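TRNA (cytidine-2'-O-)-methyltransferase TrmJ (Sulfolobus acidocaldarius, PDB 4CNG) catalyses the S-adenosyl-L-methionine-dependent 2'-O-methylation of cytidine 32 in tRNA, working as a homodimer of the SPOUT class. Local coordinates at residues A[26-31]-A[52-57]. The protein carries 1 engineered substitution. Residues are numbered along the deposited sequence; the frame is centred on the assembly and turned at random.
Sequences VIVEPE and YVVNPK
E29 reaches over the turn that follows strand 50-54 and meets both N55 and K57. Its CG is anti to the carbonyl carbon (chi1 -64°) and the chain beyond is extended, which carries the carboxylate past the V54 carbonyl to N55. There N55 ND2 donates to E29 OE2 at 2.8 Å; the bond is nearly straight (165°) and lies close to the amide plane, but it meets the oxygen from above the carboxylate plane. The other oxygen, E29 OE1, faces K57 NZ across a long salt bridge of 3.8 Å and forms a second one with R132. The K57 side chain, bent at chi2 and chi4, runs alongside E29 and points the same way: its CB lies against P30 O and its CE beside the E29 carboxylate.

Backbone bonds frame this layout. I27 N binds Y52 O at 2.9 Å and V54 N binds I27 O at 3.0 Å, as expected for parallel strands, whose short segments run 16° apart. Beyond the last bridge, V28 with V54, two further backbone bonds join the loops: E29 N reaches V54 O at 2.8 Å and K57 N reaches P30 O at 2.9 Å. V54 packs through CG2 against V26 CG1 (4.1 Å), on the sheet face where A87 of helix 84-87 also rests.

Strands 22-28 and 50-54 are joined by helix 33-45 in a beta-alpha-beta unit of the SPOUT fold, and V28 lies near G131, an inferred S-adenosyl-L-methionine site. With an alanine in place of E29 the carboxylate is gone, and the N55 amide would probably be freer to turn and R132 and K57 left without a common counter-charge. The chemistry suggests that this carboxylate, through a firm amide bond and a salt bridge to R132, with a weaker pull on K57, probably helps to hold the two strand ends and the R132 loop together.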
# COMPACT_ATOMS: atom_id res chain seq x y z
N VAL A 26 11.71 -9.65 2.35
CA VAL A 26 12.44 -9.60 3.62
C VAL A 26 12.00 -8.37 4.39
O VAL A 26 12.17 -7.26 3.92
CB VAL A 26 13.99 -9.58 3.41
CG1 VAL A 26 14.70 -9.47 4.74
CG2 VAL A 26 14.44 -10.77 2.60
N ILE A 27 11.47 -8.59 5.59
CA ILE A 27 11.03 -7.52 6.45
C ILE A 27 11.95 -7.50 7.67
O ILE A 27 12.02 -8.47 8.40
CB ILE A 27 9.56 -7.67 6.87
CG1 ILE A 27 8.64 -7.98 5.70
CG2 ILE A 27 9.08 -6.46 7.63
CD1 ILE A 27 8.62 -6.90 4.64
N VAL A 28 12.62 -6.39 7.89
CA VAL A 28 13.64 -6.29 8.94
C VAL A 28 13.05 -5.69 10.22
O VAL A 28 12.64 -4.54 10.27
CB VAL A 28 14.83 -5.47 8.47
CG1 VAL A 28 15.92 -5.39 9.56
CG2 VAL A 28 15.41 -6.05 7.21
N GLU A 29 13.02 -6.52 11.27
CA GLU A 29 12.61 -6.11 12.62
C GLU A 29 11.29 -5.34 12.66
O GLU A 29 11.21 -4.27 13.27
CB GLU A 29 13.75 -5.37 13.32
CG GLU A 29 14.96 -6.29 13.55
CD GLU A 29 16.08 -5.68 14.39
OE1 GLU A 29 16.18 -4.45 14.48
OE2 GLU A 29 16.89 -6.46 14.94
N PRO A 30 10.25 -5.90 12.08
CA PRO A 30 8.96 -5.18 12.14
C PRO A 30 8.50 -5.03 13.56
O PRO A 30 8.56 -5.97 14.37
CB PRO A 30 8.03 -6.03 11.32
CG PRO A 30 8.63 -7.40 11.44
CD PRO A 30 10.14 -7.19 11.42
N GLU A 31 7.91 -3.87 13.82
CA GLU A 31 7.50 -3.47 15.15
C GLU A 31 5.97 -3.60 15.34
O GLU A 31 5.51 -3.89 16.44
CB GLU A 31 7.95 -2.01 15.37
CG GLU A 31 9.48 -1.86 15.31
CD GLU A 31 10.05 -0.47 15.00
OE1 GLU A 31 9.30 0.47 14.69
OE2 GLU A 31 11.28 -0.31 15.13
N TYR A 52 10.50 -13.79 4.51
CA TYR A 52 11.41 -13.82 5.66
C TYR A 52 11.20 -12.59 6.52
O TYR A 52 11.08 -11.48 6.01
CB TYR A 52 12.89 -13.85 5.19
CG TYR A 52 13.40 -15.17 4.77
CD1 TYR A 52 12.93 -15.82 3.66
CD2 TYR A 52 14.45 -15.75 5.44
CE1 TYR A 52 13.42 -17.03 3.25
CE2 TYR A 52 14.98 -16.97 5.05
CZ TYR A 52 14.49 -17.58 3.91
OH TYR A 52 14.99 -18.80 3.51
N VAL A 53 11.26 -12.79 7.82
CA VAL A 53 11.17 -11.72 8.77
C VAL A 53 12.36 -11.86 9.73
O VAL A 53 12.58 -12.92 10.30
CB VAL A 53 9.83 -11.76 9.50
CG1 VAL A 53 9.75 -10.66 10.52
CG2 VAL A 53 8.70 -11.53 8.51
N VAL A 54 13.14 -10.80 9.83
CA VAL A 54 14.33 -10.77 10.66
C VAL A 54 13.95 -10.24 12.04
O VAL A 54 13.47 -9.12 12.18
CB VAL A 54 15.38 -9.87 10.02
CG1 VAL A 54 16.62 -9.85 10.89
CG2 VAL A 54 15.74 -10.30 8.62
N ASN A 55 14.19 -11.04 13.08
CA ASN A 55 14.06 -10.63 14.48
C ASN A 55 12.79 -9.77 14.71
O ASN A 55 12.87 -8.63 15.12
CB ASN A 55 15.31 -9.85 14.92
CG ASN A 55 15.31 -9.53 16.38
OD1 ASN A 55 14.73 -10.28 17.18
ND2 ASN A 55 15.91 -8.41 16.75
N PRO A 56 11.60 -10.33 14.46
CA PRO A 56 10.38 -9.56 14.60
C PRO A 56 10.18 -9.09 16.04
O PRO A 56 10.37 -9.86 16.98
CB PRO A 56 9.30 -10.53 14.17
CG PRO A 56 9.87 -11.89 14.41
CD PRO A 56 11.32 -11.72 14.07
N LYS A 57 9.77 -7.86 16.20
CA LYS A 57 9.39 -7.29 17.50
C LYS A 57 7.86 -7.38 17.73
O LYS A 57 7.43 -7.60 18.84
CB LYS A 57 9.90 -5.87 17.67
CG LYS A 57 11.37 -5.68 17.29
CD LYS A 57 12.28 -6.66 17.95
CE LYS A 57 13.73 -6.40 17.59
NZ LYS A 57 13.79 -4.97 17.35